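Local coordinates for protein beta-1,3-glucosyltransferase (PDB 5JVV) that is probably a carbohydrate-active enzyme, a beta-1,3-glucosyltransferase built on a sandwich of two curved beta sheets, at residues 187-190 / 195-198; 207-212 / 217-222; 274-277 / 282-285; 28-33 / 276-281; 12-17 / 51-56. All coordinates share one frame; numbering follows the deposited sequence. Where two conformers were deposited one is given.

Contact 1 of 5, residues 187-190 / 195-198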
# COMPACT_ATOMS: atom_id res chain seq x y z
N ALA A 187 -6.93 -0.95 -8.92
CA ALA A 187 -6.55 -0.52 -10.26
C ALA A 187 -6.16 0.94 -10.25
O ALA A 187 -6.81 1.76 -9.60
CB ALA A 187 -7.68 -0.76 -11.24
N MET A 188 -5.11 1.28 -11.00
CA MET A 188 -4.73 2.67 -11.20
C MET A 188 -4.67 2.99 -12.68
O MET A 188 -4.04 2.25 -13.45
CB MET A 188 -3.36 2.94 -10.58
CG MET A 188 -2.86 4.35 -10.92
SD MET A 188 -1.34 4.84 -10.08
CE MET A 188 -0.19 3.60 -10.65
N GLN A 189 -5.32 4.08 -13.09
CA GLN A 189 -5.10 4.66 -14.41
C GLN A 189 -4.34 5.97 -14.24
O GLN A 189 -4.77 6.84 -13.48
CB GLN A 189 -6.42 4.93 -15.12
CG GLN A 189 -6.23 5.45 -16.54
CD GLN A 189 -7.52 5.89 -17.19
OE1 GLN A 189 -8.51 6.16 -16.51
NE2 GLN A 189 -7.52 5.96 -18.52
N TRP A 190 -3.23 6.10 -14.94
CA TRP A 190 -2.36 7.28 -14.82
C TRP A 190 -2.20 7.93 -16.19
O TRP A 190 -1.66 7.31 -17.12
CB TRP A 190 -1.01 6.81 -14.24
CG TRP A 190 0.15 7.78 -14.23
CD1 TRP A 190 0.14 9.12 -14.51
CD2 TRP A 190 1.51 7.45 -13.90
NE1 TRP A 190 1.42 9.64 -14.37
CE2 TRP A 190 2.27 8.63 -14.01
CE3 TRP A 190 2.15 6.26 -13.53
CZ2 TRP A 190 3.64 8.65 -13.77
CZ3 TRP A 190 3.51 6.29 -13.29
CH2 TRP A 190 4.25 7.47 -13.41
N ILE A 195 -4.65 10.84 -11.97
CA ILE A 195 -4.47 9.48 -11.50
C ILE A 195 -5.80 9.06 -10.89
O ILE A 195 -6.31 9.72 -9.98
CB ILE A 195 -3.33 9.38 -10.47
CG1 ILE A 195 -1.99 9.50 -11.20
CG2 ILE A 195 -3.39 8.05 -9.72
CD1 ILE A 195 -0.87 9.98 -10.32
N LYS A 196 -6.38 7.98 -11.41
CA LYS A 196 -7.63 7.46 -10.88
C LYS A 196 -7.39 6.11 -10.25
O LYS A 196 -6.67 5.28 -10.82
CB LYS A 196 -8.68 7.34 -11.98
CG LYS A 196 -9.19 8.68 -12.47
CD LYS A 196 -10.12 8.50 -13.67
CE LYS A 196 -10.65 9.84 -14.17
NZ LYS A 196 -11.59 9.65 -15.34
N LEU A 197 -7.98 5.89 -9.08
CA LEU A 197 -7.83 4.62 -8.37
C LEU A 197 -9.19 3.97 -8.14
O LEU A 197 -10.14 4.65 -7.74
CB LEU A 197 -7.13 4.82 -7.02
CG LEU A 197 -5.76 5.51 -7.07
CD1 LEU A 197 -5.24 5.78 -5.66
CD2 LEU A 197 -4.77 4.64 -7.83
N TRP A 198 -9.28 2.66 -8.39
CA TRP A 198 -10.51 1.91 -8.15
C TRP A 198 -10.22 0.73 -7.23
O TRP A 198 -9.12 0.16 -7.26
CB TRP A 198 -11.08 1.32 -9.44
CG TRP A 198 -11.60 2.27 -10.48
CD1 TRP A 198 -12.92 2.61 -10.71
CD2 TRP A 198 -10.84 2.94 -11.50
NE1 TRP A 198 -13.00 3.47 -11.78
CE2 TRP A 198 -11.74 3.69 -12.28
CE3 TRP A 198 -9.47 2.99 -11.81
CZ2 TRP A 198 -11.33 4.47 -13.36
CZ3 TRP A 198 -9.06 3.77 -12.88
CH2 TRP A 198 -9.99 4.50 -13.64
O HOH W 1 -10.80 7.59 -17.09
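Ala-187, Met-188, Gln-189 and Trp-190 run antiparallel to Trp-198, Leu-197, Lys-196 and Ile-195, the strand axes 4.7 Å apart at their closest and 167° apart in direction. Ala-187 with Trp-198 and Gln-189 with Lys-196 are the hydrogen-bonded pairs, each joined by two near-straight N-H to O bonds, while Met-188 with Leu-197 and Trp-190 with Ile-195 are non-hydrogen-bonded. At these closer pairs apolar chains meet. Leu-197 CD2 lies 3.5 Å from Met-188 CB, and the unbranched thioether runs on beside it until SD comes 3.8 Å from Ile-195 CG2. Ile-195 uses its other branch on Trp-190: CG1 approaches the indole at CD1, 4.0 Å away, and CD1 of the isoleucine sits over one ring face. The two strands form a beta hairpin in the antiparallel sheet of the sandwich, and the face with Met-188, Ile-195 and Leu-197 turns to Ile-117 and Ile-119 of the other sheet, consistent with the bulky apolar residues it carries. The opposite face is more polar. Gln-189, with CG anti to its backbone N (chi1 -176°), extends alongside the indole of Trp-198, its OE1 3.6 Å from CH2 at the ring edge, and the amide is turned 36° from the ring. OE1 also accepts from a water 2.8 Å away that in turn accepts from Lys-196 NZ, while Gln-189 NE2 bonds to Tyr-3 OH. Trp-198 brings CE3 to within 4.2 Å of the small Ala-187 CB, and its NE1 is hydrogen-bonded to Gly-220 O.

Contact 2 of 5, residues 207-212 / 217-222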
# COMPACT_ATOMS: atom_id res chain seq x y z
N LYS A 207 -15.32 -7.59 -16.00
CA LYS A 207 -14.92 -8.71 -16.84
C LYS A 207 -13.73 -8.40 -17.75
O LYS A 207 -12.95 -9.31 -18.06
CB LYS A 207 -16.11 -9.24 -17.64
CG LYS A 207 -17.11 -10.02 -16.81
CD LYS A 207 -16.54 -11.36 -16.38
CE LYS A 207 -17.37 -12.04 -15.30
NZ LYS A 207 -16.75 -13.33 -14.85
N SER A 208 -13.58 -7.14 -18.16
CA SER A 208 -12.47 -6.77 -19.05
C SER A 208 -11.13 -6.83 -18.33
O SER A 208 -10.08 -7.01 -18.95
CB SER A 208 -12.68 -5.38 -19.67
OG SER A 208 -12.63 -4.37 -18.67
N ILE A 209 -11.15 -6.68 -17.01
CA ILE A 209 -9.95 -6.88 -16.22
C ILE A 209 -9.64 -8.38 -16.14
O ILE A 209 -8.49 -8.81 -16.29
CB ILE A 209 -10.11 -6.29 -14.80
CG1 ILE A 209 -10.02 -4.76 -14.88
CG2 ILE A 209 -9.05 -6.83 -13.86
CD1 ILE A 209 -10.23 -4.06 -13.54
N GLU A 210 -10.67 -9.18 -15.89
CA GLU A 210 -10.50 -10.62 -15.82
C GLU A 210 -9.98 -11.21 -17.13
O GLU A 210 -9.28 -12.21 -17.12
CB GLU A 210 -11.81 -11.29 -15.42
CG GLU A 210 -12.30 -10.84 -14.05
CD GLU A 210 -13.47 -11.67 -13.54
OE1 GLU A 210 -14.30 -12.08 -14.37
OE2 GLU A 210 -13.55 -11.90 -12.32
N SER A 211 -10.31 -10.57 -18.26
CA SER A 211 -9.93 -11.04 -19.59
C SER A 211 -8.60 -10.47 -20.08
O SER A 211 -8.20 -10.72 -21.21
CB SER A 211 -11.01 -10.67 -20.61
OG SER A 211 -12.28 -11.16 -20.23
N ASP A 212 -7.95 -9.66 -19.24
CA ASP A 212 -6.69 -9.00 -19.60
C ASP A 212 -6.81 -8.10 -20.84
O ASP A 212 -5.86 -7.95 -21.62
CB ASP A 212 -5.56 -10.03 -19.76
CG ASP A 212 -5.15 -10.66 -18.44
OD1 ASP A 212 -5.82 -10.40 -17.42
OD2 ASP A 212 -4.14 -11.41 -18.42
N SER A 217 -13.93 2.22 -19.31
CA SER A 217 -15.34 2.62 -19.27
C SER A 217 -16.17 1.72 -18.37
O SER A 217 -17.10 2.18 -17.71
CB SER A 217 -15.93 2.66 -20.68
OG SER A 217 -15.18 3.52 -21.51
N GLU A 218 -15.84 0.43 -18.31
CA GLU A 218 -16.63 -0.42 -17.44
C GLU A 218 -16.19 -0.42 -15.99
O GLU A 218 -16.80 -1.10 -15.17
CB GLU A 218 -16.76 -1.85 -17.98
CG GLU A 218 -15.52 -2.66 -17.98
CD GLU A 218 -15.83 -4.14 -17.92
OE1 GLU A 218 -14.90 -4.92 -17.69
OE2 GLU A 218 -17.01 -4.53 -18.10
N PHE A 219 -15.15 0.36 -15.67
CA PHE A 219 -14.66 0.42 -14.29
C PHE A 219 -15.64 1.21 -13.42
O PHE A 219 -15.64 1.08 -12.19
CB PHE A 219 -13.29 1.08 -14.21
CG PHE A 219 -12.15 0.25 -14.77
CD1 PHE A 219 -12.39 -0.91 -15.52
CD2 PHE A 219 -10.83 0.63 -14.52
CE1 PHE A 219 -11.32 -1.65 -16.02
CE2 PHE A 219 -9.77 -0.10 -15.01
CZ PHE A 219 -10.02 -1.24 -15.76
N GLY A 220 -16.46 2.04 -14.05
CA GLY A 220 -17.37 2.89 -13.31
C GLY A 220 -16.65 4.03 -12.62
O GLY A 220 -15.53 4.39 -13.01
N THR A 221 -17.29 4.60 -11.61
CA THR A 221 -16.75 5.77 -10.91
C THR A 221 -15.52 5.38 -10.10
O THR A 221 -15.54 4.37 -9.40
CB THR A 221 -17.82 6.35 -9.97
OG1 THR A 221 -19.00 6.66 -10.73
CG2 THR A 221 -17.31 7.63 -9.30
N PRO A 222 -14.43 6.17 -10.20
CA PRO A 222 -13.23 5.87 -9.42
C PRO A 222 -13.50 5.95 -7.93
O PRO A 222 -14.40 6.70 -7.53
CB PRO A 222 -12.27 7.01 -9.78
CG PRO A 222 -12.74 7.50 -11.10
CD PRO A 222 -14.24 7.32 -11.10
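Glu-218 OE1 receives two bonds from Ser-208, in the short helix 207-210 that ends in a Schellman motif at Asp-212. The backbone N of Ser-208 lies 2.6 Å from OE1 and meets it nearly head-on along the C-O bond; the hydroxyl OG, 2.5 Å from the same OE1, arrives on the anti side, 31° out of the carboxylate plane. A serine suits this place because its short side chain can fold back, with OG between the backbone N and the carbonyl carbon (chi1 66°), so that one carboxylate oxygen accepts hydrogen bonds from both N-H and O-H. Beside this polar grip, Ile-209 and Phe-219 cross at about a right angle, with Ile-209 CG1 3.6 Å from Phe-219 CE1 and Ile-209 CD1 equally near CZ. In the next shell, Asp-215 N bonds to Ser-208 OG and so helps to set the hydroxyl, while Trp-198 and Phe-200 meet the Phe-219 ring edge-to-face. Asp-212 forms a salt bridge with Lys-295, tying the helix end to the sheet. Just after the helix, Ser-211 N bonds back to Lys-207 O, and within it Lys-207 NZ bridges to Glu-210 OE1, which it meets on the syn lone pair, 2.8 Å away.

Contact 3 of 5, residues 274-277 / 282-285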
# COMPACT_ATOMS: atom_id res chain seq x y z
N ILE A 274 5.75 0.38 20.08
CA ILE A 274 6.89 -0.53 20.06
C ILE A 274 6.66 -1.67 21.05
O ILE A 274 6.92 -2.84 20.74
CB ILE A 274 8.21 0.21 20.35
CG1 ILE A 274 8.54 1.12 19.17
CG2 ILE A 274 9.35 -0.78 20.55
CD1 ILE A 274 9.68 2.11 19.44
N ASP A 275 6.14 -1.34 22.23
CA ASP A 275 5.79 -2.36 23.23
C ASP A 275 4.84 -3.43 22.66
O ASP A 275 5.09 -4.61 22.80
CB ASP A 275 5.22 -1.71 24.50
CG ASP A 275 4.98 -2.70 25.63
OD1 ASP A 275 5.83 -3.59 25.84
OD2 ASP A 275 3.94 -2.59 26.31
N PHE A 276 3.78 -3.00 21.99
CA PHE A 276 2.80 -3.92 21.43
C PHE A 276 3.46 -4.80 20.36
O PHE A 276 3.35 -6.04 20.39
CB PHE A 276 1.64 -3.13 20.84
CG PHE A 276 0.45 -3.97 20.45
CD1 PHE A 276 -0.67 -4.03 21.27
CD2 PHE A 276 0.45 -4.69 19.26
CE1 PHE A 276 -1.77 -4.81 20.91
CE2 PHE A 276 -0.65 -5.46 18.89
CZ PHE A 276 -1.76 -5.52 19.73
N VAL A 277 4.16 -4.17 19.42
CA VAL A 277 4.77 -4.91 18.31
C VAL A 277 5.86 -5.86 18.81
O VAL A 277 5.95 -7.01 18.35
CB VAL A 277 5.31 -3.95 17.24
CG1 VAL A 277 6.05 -4.73 16.17
CG2 VAL A 277 4.18 -3.15 16.62
N GLU A 282 2.15 -13.03 18.17
CA GLU A 282 0.99 -13.77 17.63
C GLU A 282 -0.08 -12.85 17.02
O GLU A 282 -0.85 -13.28 16.16
CB GLU A 282 0.38 -14.67 18.71
CG GLU A 282 -0.71 -15.61 18.21
CD GLU A 282 -0.22 -16.56 17.13
OE1 GLU A 282 -0.94 -16.72 16.12
OE2 GLU A 282 0.87 -17.16 17.30
N GLU A 283 -0.12 -11.60 17.45
CA GLU A 283 -1.08 -10.64 16.92
C GLU A 283 -0.79 -10.29 15.47
O GLU A 283 -1.61 -9.65 14.79
CB GLU A 283 -1.10 -9.36 17.76
CG GLU A 283 -1.69 -9.55 19.14
CD GLU A 283 -3.03 -8.85 19.30
OE1 GLU A 283 -3.46 -8.68 20.46
OE2 GLU A 283 -3.64 -8.48 18.28
N PHE A 284 0.36 -10.73 14.97
CA PHE A 284 0.78 -10.35 13.61
C PHE A 284 0.67 -11.47 12.59
O PHE A 284 1.16 -11.36 11.46
CB PHE A 284 2.18 -9.73 13.66
CG PHE A 284 2.20 -8.47 14.46
CD1 PHE A 284 1.79 -7.28 13.89
CD2 PHE A 284 2.52 -8.50 15.81
CE1 PHE A 284 1.75 -6.11 14.63
CE2 PHE A 284 2.48 -7.35 16.56
CZ PHE A 284 2.09 -6.14 15.97
N LYS A 285 -0.01 -12.55 12.98
CA LYS A 285 -0.24 -13.64 12.04
C LYS A 285 -1.01 -13.15 10.82
O LYS A 285 -0.79 -13.64 9.71
CB LYS A 285 -0.98 -14.78 12.73
CG LYS A 285 -0.96 -16.07 11.94
CD LYS A 285 -1.35 -17.26 12.81
CE LYS A 285 -1.58 -18.48 11.94
NZ LYS A 285 -2.53 -18.16 10.83
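Phe-276 reaches from helix 269-279 to Glu-283, in the 3-10 turn that follows the helix, and to Phe-284 next to it. From CB the chain leaves with CG anti to the backbone N (chi1 -169°), which swings the ring out toward the returning backbone. Along one side of the ring, CD2 comes within 4.0 Å of Phe-284 CZ, and that carbon lies in the plane of the Phe-276 ring, at its edge. The next atom, CE2, is 4.1 Å from Glu-283 CB. At the tip, CZ lies 3.6 Å from Glu-283 CD, with the carboxylate plane turned 61° from the ring. Glu-283 is on the exposed side, and the bend of its chain at chi2 (-111°) brings the carboxylate end itself against CZ, with CB and CG a little farther from the ring. Here the chain turns from the helix toward strand 289-297, and this side-chain packing ties the beginning of the connection back to the helix on the flank of the beta sandwich. The apolar part continues to the next helical residue: Phe-284 CZ sits 3.7 Å from Val-277 CG2 and 3.8 Å from Val-277 CA. A branched valine brings a methyl to the ring without a long chain to fold away. Phe-247 meets the Phe-284 ring edge-to-face, and Phe-276 also touches Tyr-256 and Cys-98, the latter in a disulfide with Cys-262.

Contact 4 of 5, residues 28-33 / 276-281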
# COMPACT_ATOMS: atom_id res chain seq x y z
N ASN A 28 11.17 5.17 9.61
CA ASN A 28 11.61 5.08 11.01
C ASN A 28 10.83 4.08 11.83
O ASN A 28 10.74 4.19 13.06
CB ASN A 28 11.59 6.46 11.67
CG ASN A 28 12.49 7.44 10.97
OD1 ASN A 28 13.68 7.18 10.79
ND2 ASN A 28 11.92 8.55 10.53
N GLY A 29 10.28 3.08 11.14
CA GLY A 29 9.49 2.07 11.81
C GLY A 29 10.29 1.08 12.65
O GLY A 29 11.51 0.92 12.49
N PHE A 30 9.58 0.41 13.55
CA PHE A 30 10.13 -0.68 14.33
C PHE A 30 10.04 -1.95 13.48
O PHE A 30 9.27 -2.87 13.78
CB PHE A 30 9.34 -0.82 15.64
CG PHE A 30 9.90 -1.84 16.59
CD1 PHE A 30 11.11 -1.64 17.24
CD2 PHE A 30 9.18 -3.01 16.87
CE1 PHE A 30 11.60 -2.57 18.13
CE2 PHE A 30 9.67 -3.95 17.76
CZ PHE A 30 10.88 -3.73 18.40
N VAL A 31 10.82 -1.96 12.40
CA VAL A 31 10.78 -3.03 11.42
C VAL A 31 12.21 -3.41 11.08
O VAL A 31 13.11 -2.57 11.11
CB VAL A 31 10.04 -2.56 10.13
CG1 VAL A 31 10.83 -1.47 9.43
CG2 VAL A 31 9.78 -3.72 9.19
N HIS A 32 12.41 -4.68 10.76
CA HIS A 32 13.70 -5.17 10.30
C HIS A 32 13.47 -5.75 8.91
O HIS A 32 13.05 -6.90 8.75
CB HIS A 32 14.22 -6.24 11.26
CG HIS A 32 15.64 -6.65 11.02
ND1 HIS A 32 16.36 -6.28 9.91
CD2 HIS A 32 16.48 -7.39 11.78
CE1 HIS A 32 17.58 -6.79 9.98
NE2 HIS A 32 17.68 -7.46 11.11
N TYR A 33 13.73 -4.93 7.90
CA TYR A 33 13.55 -5.36 6.52
C TYR A 33 14.68 -6.31 6.15
O TYR A 33 15.86 -6.00 6.37
CB TYR A 33 13.55 -4.15 5.61
CG TYR A 33 12.24 -3.39 5.55
CD1 TYR A 33 11.02 -4.06 5.52
CD2 TYR A 33 12.24 -2.00 5.50
CE1 TYR A 33 9.82 -3.34 5.44
CE2 TYR A 33 11.05 -1.29 5.43
CZ TYR A 33 9.85 -1.97 5.39
OH TYR A 33 8.67 -1.25 5.29
N PHE A 276 3.78 -3.00 21.99
CA PHE A 276 2.80 -3.92 21.43
C PHE A 276 3.46 -4.80 20.36
O PHE A 276 3.35 -6.04 20.39
CB PHE A 276 1.64 -3.13 20.84
CG PHE A 276 0.45 -3.97 20.45
CD1 PHE A 276 -0.67 -4.03 21.27
CD2 PHE A 276 0.45 -4.69 19.26
CE1 PHE A 276 -1.77 -4.81 20.91
CE2 PHE A 276 -0.65 -5.46 18.89
CZ PHE A 276 -1.76 -5.52 19.73
N VAL A 277 4.16 -4.17 19.42
CA VAL A 277 4.77 -4.91 18.31
C VAL A 277 5.86 -5.86 18.81
O VAL A 277 5.95 -7.01 18.35
CB VAL A 277 5.31 -3.95 17.24
CG1 VAL A 277 6.05 -4.73 16.17
CG2 VAL A 277 4.18 -3.15 16.62
N ALA A 278 6.66 -5.42 19.77
CA ALA A 278 7.73 -6.27 20.28
C ALA A 278 7.22 -7.48 21.06
O ALA A 278 7.77 -8.59 20.92
CB ALA A 278 8.66 -5.45 21.15
N THR A 279 6.18 -7.28 21.87
CA THR A 279 5.80 -8.29 22.87
C THR A 279 4.61 -9.18 22.49
O THR A 279 4.31 -10.14 23.20
CB THR A 279 5.54 -7.66 24.26
OG1 THR A 279 4.36 -6.83 24.21
CG2 THR A 279 6.73 -6.82 24.71
N LYS A 280 3.94 -8.86 21.38
CA LYS A 280 2.77 -9.63 20.95
C LYS A 280 2.91 -10.22 19.55
O LYS A 280 2.11 -9.92 18.65
CB LYS A 280 1.51 -8.78 21.05
CG LYS A 280 1.23 -8.25 22.45
CD LYS A 280 0.02 -7.34 22.43
CE LYS A 280 -0.23 -6.68 23.78
NZ LYS A 280 -0.55 -7.70 24.81
N PRO A 281 3.92 -11.09 19.34
CA PRO A 281 4.15 -11.62 17.99
C PRO A 281 2.93 -12.31 17.37
O PRO A 281 2.70 -12.14 16.17
CB PRO A 281 5.28 -12.63 18.20
CG PRO A 281 5.21 -12.99 19.67
CD PRO A 281 4.84 -11.69 20.33
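Phe-30 and Val-277 pass each other in opposite directions, so that the phenyl ring runs up beside helix 269-279 instead of meeting the valine end to end. Val-277 CG1 lies in the plane of the ring, at its edge, 3.6 Å from Phe-30 CD2. It is the branch anti to the backbone N of Val-277 (chi1 174°). One atom further round the ring, Phe-30 CE2 comes 3.8 Å from Ala-278 CB, with Phe-30 CZ at 3.9 Å from the same methyl. A small alanine suits this point, since its single methyl meets CE2 and CZ and keeps the helix backbone near: Ala-278 N is only 3.9 Å from Phe-30 CE2. CG of Phe-30 is itself anti to the backbone N (chi1 -175°), and the residue is the centre of an inverse gamma turn. All three residues are buried, and the contact is purely apolar. Phe-30 is backbone-bonded to Arg-70 and Phe-247, and Arg-70 NH2 bonds to Val-277 O. Strand 31-33 begins directly after the turn and pairs with strand 70-77, so this is a helix packed by aromatic and aliphatic side chains against the rim of one sheet of a beta sandwich.

Contact 5 of 5, residues 12-17 / 51-56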
# COMPACT_ATOMS: atom_id res chain seq x y z
N LYS A 12 6.64 -17.00 -8.75
CA LYS A 12 8.08 -16.76 -8.76
C LYS A 12 8.45 -15.59 -9.67
O LYS A 12 9.37 -14.83 -9.35
CB LYS A 12 8.83 -18.01 -9.19
CG LYS A 12 8.45 -19.25 -8.40
CD LYS A 12 9.13 -20.50 -8.93
CE LYS A 12 10.61 -20.54 -8.55
NZ LYS A 12 11.07 -21.94 -8.30
N ASP A 13 7.76 -15.46 -10.79
CA ASP A 13 8.02 -14.37 -11.72
C ASP A 13 7.76 -13.02 -11.07
O ASP A 13 8.47 -12.05 -11.31
CB ASP A 13 7.16 -14.50 -12.98
CG ASP A 13 7.54 -15.70 -13.83
OD1 ASP A 13 8.66 -16.22 -13.67
OD2 ASP A 13 6.71 -16.11 -14.67
N PHE A 14 6.72 -12.97 -10.23
CA PHE A 14 6.42 -11.77 -9.47
C PHE A 14 7.61 -11.47 -8.56
O PHE A 14 8.15 -10.36 -8.59
CB PHE A 14 5.14 -11.98 -8.65
CG PHE A 14 4.81 -10.82 -7.75
CD1 PHE A 14 3.96 -9.80 -8.18
CD2 PHE A 14 5.33 -10.76 -6.46
CE1 PHE A 14 3.65 -8.74 -7.35
CE2 PHE A 14 5.03 -9.71 -5.62
CZ PHE A 14 4.18 -8.70 -6.06
N LEU A 15 8.01 -12.43 -7.74
CA LEU A 15 9.13 -12.22 -6.83
C LEU A 15 10.41 -11.79 -7.57
O LEU A 15 11.15 -10.92 -7.10
CB LEU A 15 9.38 -13.47 -5.99
CG LEU A 15 8.29 -13.83 -4.99
CD1 LEU A 15 8.57 -15.19 -4.36
CD2 LEU A 15 8.17 -12.74 -3.91
N ASP A 16 10.67 -12.40 -8.72
CA ASP A 16 11.86 -12.07 -9.50
C ASP A 16 11.83 -10.65 -10.06
O ASP A 16 12.86 -10.12 -10.46
CB ASP A 16 12.04 -13.06 -10.66
CG ASP A 16 12.46 -14.44 -10.20
OD1 ASP A 16 12.94 -14.58 -9.06
OD2 ASP A 16 12.34 -15.39 -11.00
N ALA A 17 10.65 -10.04 -10.09
CA ALA A 17 10.48 -8.71 -10.68
C ALA A 17 10.62 -7.58 -9.66
O ALA A 17 10.40 -6.41 -9.99
CB ALA A 17 9.14 -8.61 -11.39
N GLY A 51 -0.81 -20.56 -6.04
CA GLY A 51 -0.03 -19.80 -7.00
C GLY A 51 0.16 -18.33 -6.64
O GLY A 51 0.83 -17.59 -7.36
N SER A 52 -0.42 -17.91 -5.52
CA SER A 52 -0.28 -16.53 -5.07
C SER A 52 1.05 -16.34 -4.34
O SER A 52 1.72 -17.31 -3.99
CB SER A 52 -1.42 -16.18 -4.13
OG SER A 52 -1.39 -17.05 -3.02
N VAL A 53 1.41 -15.08 -4.12
CA VAL A 53 2.61 -14.74 -3.38
C VAL A 53 2.25 -14.23 -1.99
O VAL A 53 1.42 -13.33 -1.83
CB VAL A 53 3.44 -13.68 -4.14
CG1 VAL A 53 4.56 -13.14 -3.25
CG2 VAL A 53 4.00 -14.27 -5.42
N TYR A 54 2.88 -14.82 -0.98
CA TYR A 54 2.71 -14.43 0.41
C TYR A 54 3.89 -13.58 0.84
O TYR A 54 5.05 -13.98 0.68
CB TYR A 54 2.62 -15.70 1.28
CG TYR A 54 2.68 -15.50 2.79
CD1 TYR A 54 1.52 -15.54 3.55
CD2 TYR A 54 3.89 -15.32 3.45
CE1 TYR A 54 1.55 -15.37 4.93
CE2 TYR A 54 3.94 -15.15 4.82
CZ TYR A 54 2.76 -15.18 5.56
OH TYR A 54 2.80 -15.01 6.93
N LEU A 55 3.60 -12.39 1.37
CA LEU A 55 4.61 -11.53 2.00
C LEU A 55 4.14 -11.25 3.42
O LEU A 55 3.19 -10.50 3.62
CB LEU A 55 4.75 -10.21 1.25
CG LEU A 55 4.84 -10.22 -0.27
CD1 LEU A 55 4.79 -8.79 -0.80
CD2 LEU A 55 6.12 -10.95 -0.74
N GLY A 56 4.80 -11.84 4.40
CA GLY A 56 4.38 -11.73 5.78
C GLY A 56 5.47 -11.20 6.69
O GLY A 56 6.49 -10.69 6.21
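Helix 11-16 packs against strand 53-55, a strand of the antiparallel sheet in the beta sandwich, with their axes 9.5 Å apart and 47° from parallel. Two successive helix residues, Phe-14 and Leu-15, receive Val-53 between them. The valine's CG2 meets Phe-14 alone, 3.9 Å from its CD2, while CG1 comes closest to Leu-15, 3.7 Å from its CD2, and also touches the Phe-14 ring. Phe-14 is well placed for this because CG stands anti to the backbone N (chi1 176°), sending the ring out from the helix toward the strand. Beta-branched valine suits the strand, where it offers two methyls close to the backbone. Two residues on, on the same side of the strand, Leu-55 adds a lighter touch, with its CD2 4.2 Å from Leu-15 CD2, as the two leucines slide past each other in opposite directions. Further apolar side chains surround the contact. Phe-14 reaches Ile-291 and Leu-294 of the same sheet and Leu-75 of the other, Leu-55 touches Val-73 and Leu-75, and Leu-15 rests on Val-45 and Val-47. The helix therefore lies against the hydrophobic interior between the two sheets, while Asp-16 on its outer side makes a salt bridge with Arg-36. With only carbon atoms of buried side chains meeting across the contact, cohesion here comes from dispersion and the exclusion of water rather than from directed bonds.

Contacts 1 and 2 form one cluster and contacts 3 and 4 another, on opposite sides of the chain's centre. In the first, centres are 11 Å apart and Trp-198 packs on Phe-219 and Pro-222. In the second, centres are 7 Å apart; the two contacts share Phe-276 and Val-277, and Ile-274 CG2 also touches Phe-30 CE1 at 3.8 Å. The clusters are far apart: the centres of contacts 2 and 3 are 38 Å from each other. Contact 5 stands to one side, its centre 23 to 24 Å from all the others, though its nearest atoms come within about 5 Å of contact 3, and it shares the antiparallel sheet with contact 1. Along the sequence, contact 4 encloses contacts 1 and 2 and crosses contact 5.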